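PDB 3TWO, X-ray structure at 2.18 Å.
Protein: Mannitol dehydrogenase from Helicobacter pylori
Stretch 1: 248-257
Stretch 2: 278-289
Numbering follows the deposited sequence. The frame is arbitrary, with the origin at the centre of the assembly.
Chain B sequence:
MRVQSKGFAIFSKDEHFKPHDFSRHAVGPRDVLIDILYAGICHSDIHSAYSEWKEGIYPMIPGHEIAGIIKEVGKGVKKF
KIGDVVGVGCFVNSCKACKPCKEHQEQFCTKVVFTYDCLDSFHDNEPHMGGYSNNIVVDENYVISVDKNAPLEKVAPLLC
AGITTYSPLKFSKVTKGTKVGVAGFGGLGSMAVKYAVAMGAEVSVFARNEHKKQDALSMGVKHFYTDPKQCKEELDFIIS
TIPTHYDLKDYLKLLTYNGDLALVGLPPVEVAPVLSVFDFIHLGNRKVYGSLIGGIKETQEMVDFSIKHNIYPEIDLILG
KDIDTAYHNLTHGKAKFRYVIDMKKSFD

Stretch 1 248-257: LKDYLKLLTY
Stretch 2, residues 278-289: FDFIHLGNRKVY

How do the two backbones lie? Helix 248-252 and helix 278-282 run nearly parallel, at 17°, with axes 11.1 Å apart at closest approach. CA atoms pair K249 with D279 at 7.3 Å, K253 with L283 at 6.2 Å and Y257 with N285 at 5.6 Å, so the chains converge toward their C-terminal ends. A type I turn, L252 to L255, leads the first stretch into strand 255-256. L283 (-105/60) leaves helical geometry, and N285 (68/25) adopts a left-handed conformation before strand 287-289.

Which bump fills the central hollow? L252, chi1 t and chi2 p, points toward the second stretch and spreads its methyls among apolar side chains and the aliphatic start of R286. L252 CD2 lies 3.8 Å from L283 CD1 and 4.5 Å from F280 CD2, while L252 CD1 reaches V288 CG2 at 3.6 Å and R286 CB at 3.5 Å. L283 (m, t) answers from the other side of the contact, its CD1 resting 4.0 Å from K249 O and 3.8 Å from K253 N.

What fastens the turn? R286 (m, t, t, chi4 96°) lays its aliphatic stem along the turn, R286 CD 3.3 Å from L252 O. R286 NE donates a hydrogen bond to L255 O at 3.0 Å and 151°, the acceptor lying near the guanidinium plane. L255 (m, t) also brings its CD1 to 4.0 Å from R286 CB.

How are the ends closed? K249 (m, t, m, m) sets its CD 3.4 Å from D279 OD1; K249 NZ remains 4.5 Å from D279 OD1, beyond a salt bridge. A water bridges the charges, accepting from K249 NZ at 2.9 Å and donating to D279 OD2 at 2.6 Å. At the other end, the Y257 ring (chi1 t, chi2 92°) meets N285 (chi1 m) obliquely, Y257 CE1 to N285 CG 3.7 Å.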

ATOM      1  N   LEU B 248       3.761  -3.819  10.489  1.00 24.56           N
ATOM      2  CA  LEU B 248       3.457  -2.651   9.676  1.00 24.71           C
ATOM      3  C   LEU B 248       2.218  -1.864  10.228  1.00 25.15           C
ATOM      4  O   LEU B 248       2.156  -0.657  10.053  1.00 25.15           O
ATOM      5  CB  LEU B 248       3.223  -3.049   8.169  1.00 23.64           C
ATOM      6  CG  LEU B 248       4.453  -3.409   7.382  1.00 23.96           C
ATOM      7  CD1 LEU B 248       4.114  -4.257   6.113  1.00 23.80           C
ATOM      8  CD2 LEU B 248       5.306  -2.152   7.055  1.00 20.08           C
ATOM      9  N   LYS B 249       1.218  -2.537  10.829  1.00 24.64           N
ATOM     10  CA  LYS B 249       0.028  -1.798  11.285  1.00 25.70           C
ATOM     11  C   LYS B 249       0.327  -0.720  12.295  1.00 24.80           C
ATOM     12  O   LYS B 249      -0.348   0.290  12.310  1.00 23.70           O
ATOM     13  CB  LYS B 249      -1.101  -2.695  11.857  1.00 25.30           C
ATOM     14  CG  LYS B 249      -1.690  -3.632  10.788  1.00 27.17           C
ATOM     15  CD  LYS B 249      -2.738  -4.633  11.388  1.00 28.27           C
ATOM     16  CE  LYS B 249      -2.239  -5.414  12.602  1.00 27.75           C
ATOM     17  NZ  LYS B 249      -1.235  -6.485  12.161  1.00 28.16           N
ATOM     18  N   ASP B 250       1.345  -0.941  13.131  1.00 25.85           N
ATOM     19  CA  ASP B 250       1.708   0.005  14.192  1.00 26.93           C
ATOM     20  C   ASP B 250       2.105   1.342  13.599  1.00 26.25           C
ATOM     21  O   ASP B 250       1.935   2.343  14.265  1.00 27.36           O
ATOM     22  CB  ASP B 250       2.896  -0.535  14.989  1.00 27.53           C
ATOM     23  CG  ASP B 250       2.506  -1.653  15.884  1.00 27.92           C
ATOM     24  OD1 ASP B 250       1.337  -1.735  16.303  1.00 30.19           O
ATOM     25  OD2 ASP B 250       3.390  -2.442  16.185  1.00 30.65           O
ATOM     26  N   TYR B 251       2.687   1.324  12.397  1.00 25.95           N
ATOM     27  CA  TYR B 251       3.026   2.558  11.620  1.00 26.18           C
ATOM     28  C   TYR B 251       1.912   3.063  10.741  1.00 26.62           C
ATOM     29  O   TYR B 251       1.687   4.268  10.701  1.00 26.04           O
ATOM     30  CB  TYR B 251       4.314   2.418  10.806  1.00 24.36           C
ATOM     31  CG  TYR B 251       5.478   2.347  11.782  1.00 26.43           C
ATOM     32  CD1 TYR B 251       6.015   1.103  12.195  1.00 26.15           C
ATOM     33  CD2 TYR B 251       5.966   3.530  12.400  1.00 25.02           C
ATOM     34  CE1 TYR B 251       7.071   1.051  13.166  1.00 24.35           C
ATOM     35  CE2 TYR B 251       7.009   3.496  13.386  1.00 22.34           C
ATOM     36  CZ  TYR B 251       7.564   2.273  13.729  1.00 26.33           C
ATOM     37  OH  TYR B 251       8.563   2.273  14.701  1.00 27.77           O
ATOM     38  N   LEU B 252       1.233   2.158  10.028  1.00 26.90           N
ATOM     39  CA  LEU B 252       0.185   2.572   9.112  1.00 26.66           C
ATOM     40  C   LEU B 252      -0.909   3.320   9.875  1.00 27.36           C
ATOM     41  O   LEU B 252      -1.395   4.346   9.427  1.00 27.12           O
ATOM     42  CB  LEU B 252      -0.382   1.362   8.319  1.00 26.54           C
ATOM     43  CG  LEU B 252      -1.558   1.589   7.352  1.00 27.12           C
ATOM     44  CD1 LEU B 252      -1.149   2.540   6.191  1.00 24.70           C
ATOM     45  CD2 LEU B 252      -2.066   0.300   6.743  1.00 25.40           C
ATOM     46  N   LYS B 253      -1.272   2.838  11.049  1.00 27.98           N
ATOM     47  CA  LYS B 253      -2.269   3.538  11.851  1.00 29.99           C
ATOM     48  C   LYS B 253      -1.823   4.969  12.257  1.00 30.05           C
ATOM     49  O   LYS B 253      -2.656   5.747  12.642  1.00 30.05           O
ATOM     50  CB  LYS B 253      -2.632   2.770  13.115  1.00 30.95           C
ATOM     51  CG  LYS B 253      -1.443   2.624  14.071  1.00 32.61           C
ATOM     52  CD  LYS B 253      -1.864   2.854  15.513  1.00 41.22           C
ATOM     53  CE  LYS B 253      -2.604   1.700  16.161  1.00 42.35           C
ATOM     54  NZ  LYS B 253      -2.369   0.429  15.436  1.00 46.85           N
ATOM     55  N   LEU B 254      -0.538   5.318  12.190  1.00 28.01           N
ATOM     56  CA  LEU B 254      -0.124   6.686  12.599  1.00 27.54           C
ATOM     57  C   LEU B 254      -0.432   7.750  11.533  1.00 28.43           C
ATOM     58  O   LEU B 254      -0.312   8.967  11.796  1.00 27.54           O
ATOM     59  CB  LEU B 254       1.397   6.735  12.923  1.00 26.64           C
ATOM     60  CG  LEU B 254       1.796   5.913  14.168  1.00 27.57           C
ATOM     61  CD1 LEU B 254       3.292   5.905  14.365  1.00 28.85           C
ATOM     62  CD2 LEU B 254       1.021   6.376  15.427  1.00 23.48           C
ATOM     63  N   LEU B 255      -0.755   7.301  10.313  1.00 27.51           N
ATOM     64  CA  LEU B 255      -0.868   8.233   9.186  1.00 26.60           C
ATOM     65  C   LEU B 255      -2.199   8.964   9.188  1.00 27.05           C
ATOM     66  O   LEU B 255      -3.281   8.407   9.514  1.00 24.94           O
ATOM     67  CB  LEU B 255      -0.765   7.512   7.860  1.00 26.01           C
ATOM     68  CG  LEU B 255       0.576   6.929   7.403  1.00 26.82           C
ATOM     69  CD1 LEU B 255       0.343   6.360   5.980  1.00 24.52           C
ATOM     70  CD2 LEU B 255       1.670   8.108   7.408  1.00 23.81           C
ATOM     71  N   THR B 256      -2.118  10.203   8.750  1.00 26.02           N
ATOM     72  CA  THR B 256      -3.331  10.943   8.537  1.00 28.45           C
ATOM     73  C   THR B 256      -4.048  10.448   7.255  1.00 28.82           C
ATOM     74  O   THR B 256      -3.465   9.655   6.465  1.00 27.73           O
ATOM     75  CB  THR B 256      -2.999  12.430   8.460  1.00 29.15           C
ATOM     76  OG1 THR B 256      -4.209  13.145   8.605  1.00 30.41           O
ATOM     77  CG2 THR B 256      -2.294  12.762   7.135  1.00 28.03           C
ATOM     78  N   TYR B 257      -5.303  10.867   7.077  1.00 27.37           N
ATOM     79  CA  TYR B 257      -6.066  10.629   5.838  1.00 27.80           C
ATOM     80  C   TYR B 257      -5.221  11.088   4.645  1.00 27.55           C
ATOM     81  O   TYR B 257      -4.710  12.196   4.691  1.00 26.62           O
ATOM     82  CB  TYR B 257      -7.364  11.450   5.911  1.00 27.93           C
ATOM     83  CG  TYR B 257      -8.301  11.385   4.702  1.00 30.58           C
ATOM     84  CD1 TYR B 257      -9.336  10.431   4.637  1.00 27.45           C
ATOM     85  CD2 TYR B 257      -8.207  12.346   3.671  1.00 27.50           C
ATOM     86  CE1 TYR B 257     -10.253  10.424   3.537  1.00 29.59           C
ATOM     87  CE2 TYR B 257      -9.072  12.338   2.562  1.00 30.21           C
ATOM     88  CZ  TYR B 257     -10.099  11.385   2.492  1.00 31.12           C
ATOM     89  OH  TYR B 257     -10.991  11.430   1.422  1.00 29.74           O
ATOM     90  N   PHE B 278      -7.633  -6.908   4.751  1.00 27.19           N
ATOM     91  CA  PHE B 278      -8.364  -6.500   5.975  1.00 27.00           C
ATOM     92  C   PHE B 278      -7.626  -5.380   6.684  1.00 25.50           C
ATOM     93  O   PHE B 278      -8.256  -4.466   7.124  1.00 25.25           O
ATOM     94  CB  PHE B 278      -8.607  -7.715   6.906  1.00 26.98           C
ATOM     95  CG  PHE B 278      -9.660  -8.653   6.384  1.00 30.19           C
ATOM     96  CD1 PHE B 278      -9.380  -9.525   5.292  1.00 30.77           C
ATOM     97  CD2 PHE B 278     -10.948  -8.640   6.933  1.00 29.30           C
ATOM     98  CE1 PHE B 278     -10.388 -10.394   4.781  1.00 32.63           C
ATOM     99  CE2 PHE B 278     -11.963  -9.490   6.449  1.00 31.87           C
ATOM    100  CZ  PHE B 278     -11.702 -10.378   5.363  1.00 34.43           C
ATOM    101  N   ASP B 279      -6.291  -5.450   6.758  1.00 24.53           N
ATOM    102  CA  ASP B 279      -5.512  -4.386   7.353  1.00 24.38           C
ATOM    103  C   ASP B 279      -5.653  -3.082   6.598  1.00 25.08           C
ATOM    104  O   ASP B 279      -5.817  -2.034   7.253  1.00 23.39           O
ATOM    105  CB  ASP B 279      -4.025  -4.719   7.428  1.00 25.20           C
ATOM    106  CG  ASP B 279      -3.749  -6.036   8.172  1.00 27.50           C
ATOM    107  OD1 ASP B 279      -4.500  -6.356   9.102  1.00 28.65           O
ATOM    108  OD2 ASP B 279      -2.780  -6.747   7.835  1.00 27.97           O
ATOM    109  N   PHE B 280      -5.575  -3.116   5.251  1.00 24.74           N
ATOM    110  CA  PHE B 280      -5.723  -1.864   4.487  1.00 24.94           C
ATOM    111  C   PHE B 280      -7.098  -1.217   4.667  1.00 25.48           C
ATOM    112  O   PHE B 280      -7.189  -0.012   4.857  1.00 25.64           O
ATOM    113  CB  PHE B 280      -5.464  -2.056   3.007  1.00 23.18           C
ATOM    114  CG  PHE B 280      -4.008  -2.150   2.667  1.00 23.31           C
ATOM    115  CD1 PHE B 280      -3.409  -3.388   2.380  1.00 22.96           C
ATOM    116  CD2 PHE B 280      -3.224  -1.015   2.612  1.00 22.53           C
ATOM    117  CE1 PHE B 280      -2.017  -3.444   2.028  1.00 22.89           C
ATOM    118  CE2 PHE B 280      -1.845  -1.092   2.269  1.00 24.74           C
ATOM    119  CZ  PHE B 280      -1.263  -2.299   1.980  1.00 22.02           C
ATOM    120  N   ILE B 281      -8.149  -2.027   4.639  1.00 25.31           N
ATOM    121  CA  ILE B 281      -9.501  -1.516   4.715  1.00 24.66           C
ATOM    122  C   ILE B 281      -9.790  -1.010   6.126  1.00 26.12           C
ATOM    123  O   ILE B 281     -10.447   0.041   6.297  1.00 25.20           O
ATOM    124  CB  ILE B 281     -10.504  -2.582   4.224  1.00 25.83           C
ATOM    125  CG1 ILE B 281     -10.390  -2.642   2.679  1.00 24.31           C
ATOM    126  CG2 ILE B 281     -11.966  -2.283   4.666  1.00 25.52           C
ATOM    127  CD1 ILE B 281     -10.856  -3.919   2.068  1.00 24.75           C
ATOM    128  N   HIS B 282      -9.263  -1.702   7.136  1.00 24.62           N
ATOM    129  CA  HIS B 282      -9.509  -1.233   8.487  1.00 26.71           C
ATOM    130  C   HIS B 282      -8.834   0.129   8.686  1.00 26.29           C
ATOM    131  O   HIS B 282      -9.414   1.046   9.331  1.00 26.22           O
ATOM    132  CB  HIS B 282      -9.013  -2.243   9.516  1.00 27.33           C
ATOM    133  CG  HIS B 282      -9.122  -1.768  10.931  1.00 31.89           C
ATOM    134  ND1 HIS B 282      -8.020  -1.648  11.766  1.00 37.99           N
ATOM    135  CD2 HIS B 282     -10.194  -1.392  11.668  1.00 32.57           C
ATOM    136  CE1 HIS B 282      -8.416  -1.242  12.961  1.00 35.79           C
ATOM    137  NE2 HIS B 282      -9.728  -1.077  12.925  1.00 36.75           N
ATOM    138  N   LEU B 283      -7.643   0.284   8.114  1.00 24.54           N
ATOM    139  CA  LEU B 283      -6.905   1.531   8.274  1.00 24.25           C
ATOM    140  C   LEU B 283      -6.990   2.307   6.976  1.00 25.13           C
ATOM    141  O   LEU B 283      -5.980   2.494   6.305  1.00 25.60           O
ATOM    142  CB  LEU B 283      -5.451   1.191   8.593  1.00 23.88           C
ATOM    143  CG  LEU B 283      -5.277   0.480   9.961  1.00 22.15           C
ATOM    144  CD1 LEU B 283      -3.779   0.106  10.175  1.00 21.70           C
ATOM    145  CD2 LEU B 283      -5.827   1.413  11.112  1.00 22.23           C
ATOM    146  N   GLY B 284      -8.212   2.641   6.567  1.00 24.33           N
ATOM    147  CA  GLY B 284      -8.410   3.054   5.198  1.00 25.18           C
ATOM    148  C   GLY B 284      -7.859   4.438   4.860  1.00 25.79           C
ATOM    149  O   GLY B 284      -7.617   5.250   5.770  1.00 22.69           O
ATOM    150  N   ASN B 285      -7.646   4.669   3.549  1.00 24.45           N
ATOM    151  CA  ASN B 285      -7.243   5.983   2.994  1.00 24.62           C
ATOM    152  C   ASN B 285      -5.838   6.365   3.427  1.00 24.82           C
ATOM    153  O   ASN B 285      -5.495   7.547   3.477  1.00 25.75           O
ATOM    154  CB  ASN B 285      -8.255   7.128   3.335  1.00 24.62           C
ATOM    155  CG  ASN B 285      -9.640   6.858   2.758  1.00 25.48           C
ATOM    156  OD1 ASN B 285      -9.873   6.943   1.556  1.00 28.89           O
ATOM    157  ND2 ASN B 285     -10.528   6.468   3.595  1.00 23.43           N
ATOM    158  N   ARG B 286      -5.033   5.366   3.754  1.00 24.62           N
ATOM    159  CA  ARG B 286      -3.651   5.597   4.128  1.00 24.61           C
ATOM    160  C   ARG B 286      -2.829   4.765   3.187  1.00 24.87           C
ATOM    161  O   ARG B 286      -2.995   3.510   3.129  1.00 23.65           O
ATOM    162  CB  ARG B 286      -3.431   5.139   5.560  1.00 24.39           C
ATOM    163  CG  ARG B 286      -4.199   5.950   6.563  1.00 24.91           C
ATOM    164  CD  ARG B 286      -4.163   5.204   7.864  1.00 30.57           C
ATOM    165  NE  ARG B 286      -4.792   5.929   8.967  1.00 34.03           N
ATOM    166  CZ  ARG B 286      -6.042   5.754   9.379  1.00 37.71           C
ATOM    167  NH1 ARG B 286      -6.860   4.946   8.730  1.00 40.09           N
ATOM    168  NH2 ARG B 286      -6.510   6.442  10.403  1.00 38.39           N
ATOM    169  N   LYS B 287      -1.959   5.426   2.418  1.00 24.13           N
ATOM    170  CA  LYS B 287      -1.354   4.731   1.276  1.00 23.61           C
ATOM    171  C   LYS B 287       0.006   4.121   1.645  1.00 24.00           C
ATOM    172  O   LYS B 287       0.763   4.712   2.421  1.00 26.69           O
ATOM    173  CB  LYS B 287      -1.194   5.739   0.129  1.00 23.58           C
ATOM    174  CG  LYS B 287      -2.557   6.398  -0.347  1.00 27.71           C
ATOM    175  CD  LYS B 287      -2.381   7.028  -1.712  1.00 30.08           C
ATOM    176  CE  LYS B 287      -3.521   7.954  -1.980  1.00 31.42           C
ATOM    177  NZ  LYS B 287      -3.348   8.536  -3.335  1.00 29.00           N
ATOM    178  N   VAL B 288       0.346   2.979   1.072  1.00 23.08           N
ATOM    179  CA  VAL B 288       1.619   2.321   1.355  1.00 22.18           C
ATOM    180  C   VAL B 288       2.338   2.101  -0.000  1.00 23.22           C
ATOM    181  O   VAL B 288       1.703   1.736  -1.004  1.00 24.14           O
ATOM    182  CB  VAL B 288       1.402   0.928   2.021  1.00 21.74           C
ATOM    183  CG1 VAL B 288       2.718   0.233   2.262  1.00 21.18           C
ATOM    184  CG2 VAL B 288       0.588   0.998   3.394  1.00 19.30           C
ATOM    185  N   TYR B 289       3.632   2.346  -0.075  1.00 22.94           N
ATOM    186  CA  TYR B 289       4.344   1.887  -1.281  1.00 23.49           C
ATOM    187  C   TYR B 289       5.732   1.501  -0.860  1.00 23.89           C
ATOM    188  O   TYR B 289       6.162   1.851   0.277  1.00 25.01           O
ATOM    189  CB  TYR B 289       4.396   2.948  -2.353  1.00 23.31           C
ATOM    190  CG  TYR B 289       5.094   4.220  -1.905  1.00 25.57           C
ATOM    191  CD1 TYR B 289       6.468   4.369  -2.130  1.00 23.58           C
ATOM    192  CD2 TYR B 289       4.383   5.288  -1.271  1.00 21.22           C
ATOM    193  CE1 TYR B 289       7.178   5.553  -1.771  1.00 24.98           C
ATOM    194  CE2 TYR B 289       5.105   6.501  -0.881  1.00 20.22           C
ATOM    195  CZ  TYR B 289       6.481   6.599  -1.133  1.00 25.13           C
ATOM    196  OH  TYR B 289       7.233   7.722  -0.838  1.00 25.49           O
TER
HETATM  197  O   HOH W   1      -1.060  -7.630   9.539  1.00 30.00           O